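Local coordinates for protein choline dehydrogenase and related flavoproteins (Aspergillus oryzae, PDB 3Q9T) that oxidises formate as a flavin-dependent formate oxidase of the glucose-methanol-choline oxidoreductase family, carrying 8-formyl-FAD at its catalytic site, at residues P390-D395 with I458-G463; V419-V424 with R465-L470. All coordinates share one frame; numbering follows the deposited sequence.

Interaction 1: P390-D395 with I458-G463; sequences PHFELD and IAMREG
The ring of F392 meets helix residues both over one face and at its rim. G463 lies over that face, shifted toward the rim. Its CA is 4.0 Å from the F392 ring centroid and 24° off the ring normal, a CH-pi contact. A459 and M460 come to the edge of the ring. The ring atom F392 CZ is 3.0 Å from A459 O, near the ring plane. The slightly positive rim of the ring probably suits this carbonyl oxygen, which also accepts the helix bond from G463 N at 2.8 Å. M460 takes the neighbouring part of the edge. Its SD is 4.0 Å from F392 CE1; seen from the ring centroid, the sulfur sits almost in the ring plane. M460 CB points away from the strand. CG is anti to the backbone N (chi1 178°), and the bends at chi2 and chi3 bring the sulfur back to the phenyl edge. A459 adds its methyl, with CB 4.4 Å from F392 CZ. G463 has no side chain, so the ring comes close to the backbone: F392 CZ is 3.7 Å from G463 CA.

A second flat group lies on the far side of the helix. The guanidinium of R461 has I458 CB over one face and E462 OE2 at its edge. The R461 NH1 to E462 OE2 salt bridge is nearly straight and lies in the guanidinium plane. R461 also pairs with D368.

No hydrogen bond joins the two segments, and the touching residues are all buried. Strand 392-395 and helix 458-463 run at 37° to each other. A helix packs on a beta sheet, with F392 carrying most of the contact between these two segments, through a Met-aromatic contact at its edge and a CH-pi contact over its face.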
ATOM      1  N   PRO A 390      15.992  26.055   5.411  1.00 16.35           N
ATOM      2  CA  PRO A 390      16.508  24.735   5.779  1.00 17.24           C
ATOM      3  C   PRO A 390      16.178  23.731   4.684  1.00 22.01           C
ATOM      4  O   PRO A 390      15.333  24.007   3.830  1.00 19.81           O
ATOM      5  CB  PRO A 390      15.690  24.370   7.022  1.00 16.76           C
ATOM      6  CG  PRO A 390      15.164  25.666   7.545  1.00 16.69           C
ATOM      7  CD  PRO A 390      14.975  26.545   6.355  1.00 16.56           C
ATOM      8  N   HIS A 391      16.843  22.583   4.707  1.00 18.35           N
ATOM      9  CA  HIS A 391      16.410  21.438   3.914  1.00 19.01           C
ATOM     10  C   HIS A 391      15.556  20.478   4.743  1.00 20.47           C
ATOM     11  O   HIS A 391      14.645  19.830   4.216  1.00 21.58           O
ATOM     12  CB  HIS A 391      17.616  20.702   3.339  1.00 14.23           C
ATOM     13  CG  HIS A 391      18.316  21.458   2.263  1.00 16.07           C
ATOM     14  ND1 HIS A 391      19.688  21.537   2.178  1.00 18.79           N
ATOM     15  CD2 HIS A 391      17.831  22.174   1.220  1.00 17.51           C
ATOM     16  CE1 HIS A 391      20.022  22.257   1.121  1.00 22.21           C
ATOM     17  NE2 HIS A 391      18.913  22.663   0.527  1.00 21.02           N
ATOM     18  N   PHE A 392      15.845  20.388   6.039  1.00 14.63           N
ATOM     19  CA  PHE A 392      15.135  19.444   6.901  1.00 17.44           C
ATOM     20  C   PHE A 392      14.709  20.037   8.220  1.00 20.61           C
ATOM     21  O   PHE A 392      15.294  21.005   8.693  1.00 17.84           O
ATOM     22  CB  PHE A 392      15.983  18.203   7.178  1.00 19.25           C
ATOM     23  CG  PHE A 392      16.193  17.345   5.971  1.00 24.44           C
ATOM     24  CD1 PHE A 392      15.370  16.248   5.741  1.00 20.79           C
ATOM     25  CD2 PHE A 392      17.191  17.656   5.044  1.00 16.84           C
ATOM     26  CE1 PHE A 392      15.552  15.460   4.602  1.00 23.00           C
ATOM     27  CE2 PHE A 392      17.383  16.878   3.910  1.00 21.22           C
ATOM     28  CZ  PHE A 392      16.559  15.779   3.681  1.00 18.83           C
ATOM     29  N   GLU A 393      13.655  19.454   8.784  1.00 21.15           N
ATOM     30  CA  GLU A 393      13.427  19.521  10.222  1.00 21.00           C
ATOM     31  C   GLU A 393      13.760  18.138  10.739  1.00 21.46           C
ATOM     32  O   GLU A 393      13.189  17.138  10.282  1.00 19.85           O
ATOM     33  CB  GLU A 393      11.984  19.891  10.585  1.00 16.56           C
ATOM     34  CG  GLU A 393      11.648  19.566  12.043  1.00 17.63           C
ATOM     35  CD  GLU A 393      10.321  20.166  12.528  1.00 20.68           C
ATOM     36  OE1 GLU A 393       9.890  19.821  13.655  1.00 19.15           O
ATOM     37  OE2 GLU A 393       9.714  20.991  11.809  1.00 17.25           O
ATOM     38  N   LEU A 394      14.713  18.082  11.660  1.00 22.30           N
ATOM     39  CA  LEU A 394      15.086  16.835  12.310  1.00 20.42           C
ATOM     40  C   LEU A 394      14.562  16.806  13.737  1.00 22.28           C
ATOM     41  O   LEU A 394      15.058  17.523  14.615  1.00 22.29           O
ATOM     42  CB  LEU A 394      16.601  16.671  12.301  1.00 22.31           C
ATOM     43  CG  LEU A 394      17.187  16.714  10.903  1.00 24.87           C
ATOM     44  CD1 LEU A 394      18.733  16.627  10.941  1.00 22.30           C
ATOM     45  CD2 LEU A 394      16.567  15.591  10.073  1.00 18.37           C
ATOM     46  N   ASP A 395      13.537  15.992  13.957  1.00 17.61           N
ATOM     47  CA  ASP A 395      12.955  15.831  15.272  1.00 18.48           C
ATOM     48  C   ASP A 395      13.573  14.660  15.981  1.00 20.25           C
ATOM     49  O   ASP A 395      13.524  13.529  15.490  1.00 21.94           O
ATOM     50  CB  ASP A 395      11.437  15.636  15.176  1.00 20.33           C
ATOM     51  CG  ASP A 395      10.772  16.756  14.412  1.00 27.30           C
ATOM     52  OD1 ASP A 395      11.076  17.944  14.711  1.00 22.67           O
ATOM     53  OD2 ASP A 395       9.978  16.445  13.494  1.00 27.54           O
ATOM     54  N   ILE A 458      16.714  11.728  -3.419  1.00 14.85           N
ATOM     55  CA  ILE A 458      18.142  11.960  -3.187  1.00 20.55           C
ATOM     56  C   ILE A 458      18.360  12.821  -1.944  1.00 20.76           C
ATOM     57  O   ILE A 458      19.241  12.536  -1.142  1.00 21.47           O
ATOM     58  CB  ILE A 458      18.814  12.597  -4.426  1.00 16.45           C
ATOM     59  CG1 ILE A 458      18.904  11.551  -5.529  1.00 19.01           C
ATOM     60  CG2 ILE A 458      20.182  13.170  -4.083  1.00 16.58           C
ATOM     61  CD1 ILE A 458      18.908  12.118  -6.911  1.00 18.60           C
ATOM     62  N   ALA A 459      17.544  13.855  -1.773  1.00 17.24           N
ATOM     63  CA  ALA A 459      17.647  14.695  -0.588  1.00 16.93           C
ATOM     64  C   ALA A 459      17.282  13.910   0.675  1.00 21.93           C
ATOM     65  O   ALA A 459      17.981  13.991   1.693  1.00 19.80           O
ATOM     66  CB  ALA A 459      16.758  15.940  -0.725  1.00 19.34           C
ATOM     67  N   MET A 460      16.196  13.141   0.610  1.00 20.82           N
ATOM     68  CA  MET A 460      15.761  12.378   1.778  1.00 19.71           C
ATOM     69  C   MET A 460      16.825  11.381   2.182  1.00 19.98           C
ATOM     70  O   MET A 460      17.145  11.255   3.363  1.00 19.15           O
ATOM     71  CB  MET A 460      14.423  11.666   1.554  1.00 17.62           C
ATOM     72  CG  MET A 460      14.000  10.837   2.767  1.00 15.35           C
ATOM     73  SD  MET A 460      13.729  11.885   4.212  1.00 15.35           S
ATOM     74  CE  MET A 460      11.994  12.377   3.946  1.00 10.91           C
ATOM     75  N   ARG A 461      17.375  10.678   1.197  1.00 23.76           N
ATOM     76  CA  ARG A 461      18.530   9.802   1.430  1.00 24.44           C
ATOM     77  C   ARG A 461      19.645  10.560   2.169  1.00 24.94           C
ATOM     78  O   ARG A 461      20.149  10.118   3.206  1.00 21.39           O
ATOM     79  CB  ARG A 461      19.065   9.282   0.097  1.00 19.34           C
ATOM     80  CG  ARG A 461      20.250   8.330   0.204  1.00 17.35           C
ATOM     81  CD  ARG A 461      21.336   8.789  -0.745  1.00 25.30           C
ATOM     82  NE  ARG A 461      20.967   8.543  -2.119  1.00 22.03           N
ATOM     83  CZ  ARG A 461      21.461   9.178  -3.173  1.00 28.89           C
ATOM     84  NH1 ARG A 461      22.372  10.142  -3.040  1.00 26.03           N
ATOM     85  NH2 ARG A 461      21.033   8.827  -4.380  1.00 24.95           N
ATOM     86  N   GLU A 462      20.030  11.709   1.630  1.00 25.33           N
ATOM     87  CA  GLU A 462      21.136  12.473   2.205  1.00 21.90           C
ATOM     88  C   GLU A 462      20.845  13.067   3.582  1.00 19.00           C
ATOM     89  O   GLU A 462      21.771  13.328   4.344  1.00 16.91           O
ATOM     90  CB  GLU A 462      21.614  13.550   1.229  1.00 19.83           C
ATOM     91  CG  GLU A 462      22.208  12.950  -0.051  1.00 24.14           C
ATOM     92  CD  GLU A 462      23.278  11.917   0.259  1.00 25.34           C
ATOM     93  OE1 GLU A 462      24.098  12.183   1.161  1.00 20.76           O
ATOM     94  OE2 GLU A 462      23.283  10.838  -0.369  1.00 23.03           O
ATOM     95  N   GLY A 463      19.567  13.278   3.907  1.00 17.24           N
ATOM     96  CA  GLY A 463      19.212  13.791   5.222  1.00 16.39           C
ATOM     97  C   GLY A 463      19.225  12.694   6.275  1.00 18.88           C
ATOM     98  O   GLY A 463      19.463  12.944   7.453  1.00 17.73           O
TER

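Interaction 2: V419-V424 with R465-L470; sequences VVVDLV and RFSYDL
The hydroxyl of S467 is the polar atom at this contact. It makes a hydrogen bond to the carbonyl oxygen of G463, one turn earlier in the same helix, and also lies against the valines of the strand. S467 OG is 3.8 Å from V421 CG2 and 4.2 Å from V419 CG1. Neither is a polar bond. The methyls simply pack on an oxygen whose bonding is met within the helix. The torsion of S467 serves both roles: OG lies beside the backbone N and anti to the carbonyl carbon (chi1 -57°), where it can reach back to G463 and still face the strand. A small polar side chain is thereby buried without a polar partner on the strand.

V419 and V421 are two apart in the strand, so both turn their side chains to the helix, and V420 between them points away. In V421, CG1 is anti to the backbone N (chi1 -171°). The other branch, CG2, meets the serine. The approach is modest. The nearest CA atoms, those of V421 and S467, are 7.9 Å apart, and only 78 Å² of surface is buried between the segments. Regular helix bonds run through the turn that carries S467.

Other residues complete the packing. L394 of strand 392-397 and F312 of strand 308-316 also touch S467. V419 meets L471 further along the helix, and the ring of Y468 meets those of F312 and F472. Helix 454-473 packs on one face of antiparallel strands, with strand 415-423 hydrogen-bonded to strand 392-397 along one edge and to strand 308-316 along the other.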
ATOM      1  N   VAL A 419      14.190   9.290  15.315  1.00 19.52           N
ATOM      2  CA  VAL A 419      14.567  10.475  14.551  1.00 18.08           C
ATOM      3  C   VAL A 419      13.611  10.643  13.383  1.00 21.30           C
ATOM      4  O   VAL A 419      13.510   9.768  12.520  1.00 24.34           O
ATOM      5  CB  VAL A 419      16.003  10.369  13.967  1.00 24.83           C
ATOM      6  CG1 VAL A 419      16.318  11.579  13.105  1.00 20.26           C
ATOM      7  CG2 VAL A 419      17.026  10.221  15.066  1.00 18.11           C
ATOM      8  N   VAL A 420      12.904  11.765  13.348  1.00 22.80           N
ATOM      9  CA  VAL A 420      12.004  12.030  12.245  1.00 21.50           C
ATOM     10  C   VAL A 420      12.734  12.887  11.198  1.00 20.59           C
ATOM     11  O   VAL A 420      13.031  14.060  11.435  1.00 19.27           O
ATOM     12  CB  VAL A 420      10.705  12.716  12.734  1.00 22.77           C
ATOM     13  CG1 VAL A 420       9.736  12.863  11.596  1.00 18.66           C
ATOM     14  CG2 VAL A 420      10.068  11.903  13.857  1.00 20.84           C
ATOM     15  N   VAL A 421      13.059  12.284  10.061  1.00 14.18           N
ATOM     16  CA  VAL A 421      13.720  13.028   8.993  1.00 23.75           C
ATOM     17  C   VAL A 421      12.655  13.594   8.047  1.00 23.25           C
ATOM     18  O   VAL A 421      12.079  12.899   7.192  1.00 20.45           O
ATOM     19  CB  VAL A 421      14.803  12.186   8.271  1.00 23.47           C
ATOM     20  CG1 VAL A 421      15.617  13.054   7.335  1.00 16.24           C
ATOM     21  CG2 VAL A 421      15.726  11.565   9.290  1.00 13.04           C
ATOM     22  N   ASP A 422      12.363  14.868   8.267  1.00 18.65           N
ATOM     23  CA  ASP A 422      11.273  15.552   7.603  1.00 20.63           C
ATOM     24  C   ASP A 422      11.827  16.453   6.487  1.00 18.95           C
ATOM     25  O   ASP A 422      12.493  17.447   6.770  1.00 17.69           O
ATOM     26  CB  ASP A 422      10.545  16.377   8.664  1.00 19.10           C
ATOM     27  CG  ASP A 422       9.408  17.196   8.107  1.00 26.49           C
ATOM     28  OD1 ASP A 422       9.374  17.438   6.878  1.00 27.96           O
ATOM     29  OD2 ASP A 422       8.557  17.628   8.918  1.00 28.92           O
ATOM     30  N   LEU A 423      11.562  16.100   5.229  1.00 16.57           N
ATOM     31  CA  LEU A 423      12.005  16.928   4.085  1.00 15.03           C
ATOM     32  C   LEU A 423      11.042  18.109   4.014  1.00 25.19           C
ATOM     33  O   LEU A 423       9.851  17.975   3.681  1.00 15.69           O
ATOM     34  CB  LEU A 423      11.950  16.139   2.789  1.00 15.30           C
ATOM     35  CG  LEU A 423      12.800  16.446   1.558  1.00 30.68           C
ATOM     36  CD1 LEU A 423      11.957  16.174   0.314  1.00 18.56           C
ATOM     37  CD2 LEU A 423      13.376  17.857   1.528  1.00 18.99           C
ATOM     38  N   VAL A 424      11.562  19.273   4.346  1.00 18.59           N
ATOM     39  CA  VAL A 424      10.723  20.405   4.669  1.00 16.28           C
ATOM     40  C   VAL A 424      10.533  21.299   3.425  1.00 21.77           C
ATOM     41  O   VAL A 424       9.554  22.043   3.301  1.00 23.21           O
ATOM     42  CB  VAL A 424      11.387  21.096   5.889  1.00 23.73           C
ATOM     43  CG1 VAL A 424      11.717  22.521   5.613  1.00 26.88           C
ATOM     44  CG2 VAL A 424      10.571  20.861   7.163  1.00 17.88           C
ATOM     45  N   ARG A 465      21.494  10.317   5.838  1.00 16.15           N
ATOM     46  CA  ARG A 465      22.944  10.176   6.011  1.00 17.77           C
ATOM     47  C   ARG A 465      23.468  11.232   7.002  1.00 22.12           C
ATOM     48  O   ARG A 465      24.168  10.899   7.959  1.00 17.13           O
ATOM     49  CB  ARG A 465      23.694  10.243   4.682  1.00 17.62           C
ATOM     50  CG  ARG A 465      25.141   9.704   4.772  1.00 19.25           C
ATOM     51  CD  ARG A 465      25.921   9.987   3.486  1.00 17.47           C
ATOM     52  NE  ARG A 465      25.124   9.659   2.311  1.00 19.06           N
ATOM     53  CZ  ARG A 465      24.882   8.422   1.886  1.00 21.10           C
ATOM     54  NH1 ARG A 465      25.391   7.379   2.539  1.00 21.08           N
ATOM     55  NH2 ARG A 465      24.120   8.229   0.811  1.00 16.64           N
ATOM     56  N   PHE A 466      23.107  12.492   6.786  1.00 21.29           N
ATOM     57  CA  PHE A 466      23.451  13.546   7.735  1.00 21.01           C
ATOM     58  C   PHE A 466      23.072  13.166   9.174  1.00 21.69           C
ATOM     59  O   PHE A 466      23.873  13.355  10.086  1.00 21.61           O
ATOM     60  CB  PHE A 466      22.779  14.859   7.343  1.00 16.80           C
ATOM     61  CG  PHE A 466      22.848  15.925   8.400  1.00 20.61           C
ATOM     62  CD1 PHE A 466      23.716  17.000   8.262  1.00 22.31           C
ATOM     63  CD2 PHE A 466      22.028  15.865   9.527  1.00 21.52           C
ATOM     64  CE1 PHE A 466      23.778  17.992   9.231  1.00 23.78           C
ATOM     65  CE2 PHE A 466      22.082  16.846  10.499  1.00 18.62           C
ATOM     66  CZ  PHE A 466      22.956  17.917  10.354  1.00 21.74           C
ATOM     67  N   SER A 467      21.862  12.636   9.376  1.00 17.12           N
ATOM     68  CA  SER A 467      21.418  12.270  10.720  1.00 19.86           C
ATOM     69  C   SER A 467      22.248  11.141  11.320  1.00 22.10           C
ATOM     70  O   SER A 467      22.539  11.155  12.521  1.00 21.25           O
ATOM     71  CB  SER A 467      19.930  11.891  10.758  1.00 17.43           C
ATOM     72  OG  SER A 467      19.124  12.936  10.266  1.00 16.83           O
ATOM     73  N   TYR A 468      22.597  10.160  10.485  1.00 18.98           N
ATOM     74  CA  TYR A 468      23.430   9.027  10.893  1.00 20.78           C
ATOM     75  C   TYR A 468      24.849   9.462  11.281  1.00 21.84           C
ATOM     76  O   TYR A 468      25.366   9.069  12.335  1.00 18.02           O
ATOM     77  CB  TYR A 468      23.450   7.951   9.792  1.00 15.89           C
ATOM     78  CG  TYR A 468      22.457   6.848  10.058  1.00 21.00           C
ATOM     79  CD1 TYR A 468      22.882   5.574  10.436  1.00 23.63           C
ATOM     80  CD2 TYR A 468      21.090   7.093   9.989  1.00 20.60           C
ATOM     81  CE1 TYR A 468      21.968   4.559  10.706  1.00 23.24           C
ATOM     82  CE2 TYR A 468      20.163   6.084  10.252  1.00 21.99           C
ATOM     83  CZ  TYR A 468      20.608   4.823  10.613  1.00 19.05           C
ATOM     84  OH  TYR A 468      19.698   3.829  10.877  1.00 15.04           O
ATOM     85  N   ASP A 469      25.462  10.290  10.441  1.00 21.78           N
ATOM     86  CA  ASP A 469      26.756  10.898  10.768  1.00 27.00           C
ATOM     87  C   ASP A 469      26.725  11.573  12.128  1.00 22.49           C
ATOM     88  O   ASP A 469      27.613  11.380  12.954  1.00 28.06           O
ATOM     89  CB  ASP A 469      27.137  11.938   9.717  1.00 25.46           C
ATOM     90  CG  ASP A 469      27.500  11.315   8.402  1.00 20.76           C
ATOM     91  OD1 ASP A 469      27.698  10.088   8.377  1.00 23.29           O
ATOM     92  OD2 ASP A 469      27.592  12.047   7.400  1.00 24.96           O
ATOM     93  N   LEU A 470      25.686  12.363  12.350  1.00 20.30           N
ATOM     94  CA  LEU A 470      25.551  13.157  13.564  1.00 23.02           C
ATOM     95  C   LEU A 470      25.515  12.253  14.788  1.00 22.84           C
ATOM     96  O   LEU A 470      26.137  12.525  15.811  1.00 20.90           O
ATOM     97  CB  LEU A 470      24.253  13.963  13.460  1.00 19.30           C
ATOM     98  CG  LEU A 470      23.719  15.033  14.418  1.00 29.52           C
ATOM     99  CD1 LEU A 470      22.445  14.547  15.075  1.00 22.06           C
ATOM    100  CD2 LEU A 470      24.734  15.578  15.431  1.00 20.43           C
TER

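Interactions 1 and 2 are successive parts of one helix-on-sheet interface, with centres about 5 Å apart. Both use helix 454-473, and their strands are antiparallel neighbours. Probable backbone hydrogen bonds join the strands: V420 N to D395 O at 2.8 Å and E393 N to D422 O at 3.1 Å. V421 connects the two contacts. Its CG1 lies 3.8 Å from M460 SD and 3.6 Å from F392 CD1, while its other methyl belongs to interaction 2. G463 also serves both, through its CA in one and its carbonyl oxygen in the other. Neither contact lies at the annotated FAD-binding residues, so both are structural packing away from the flavin.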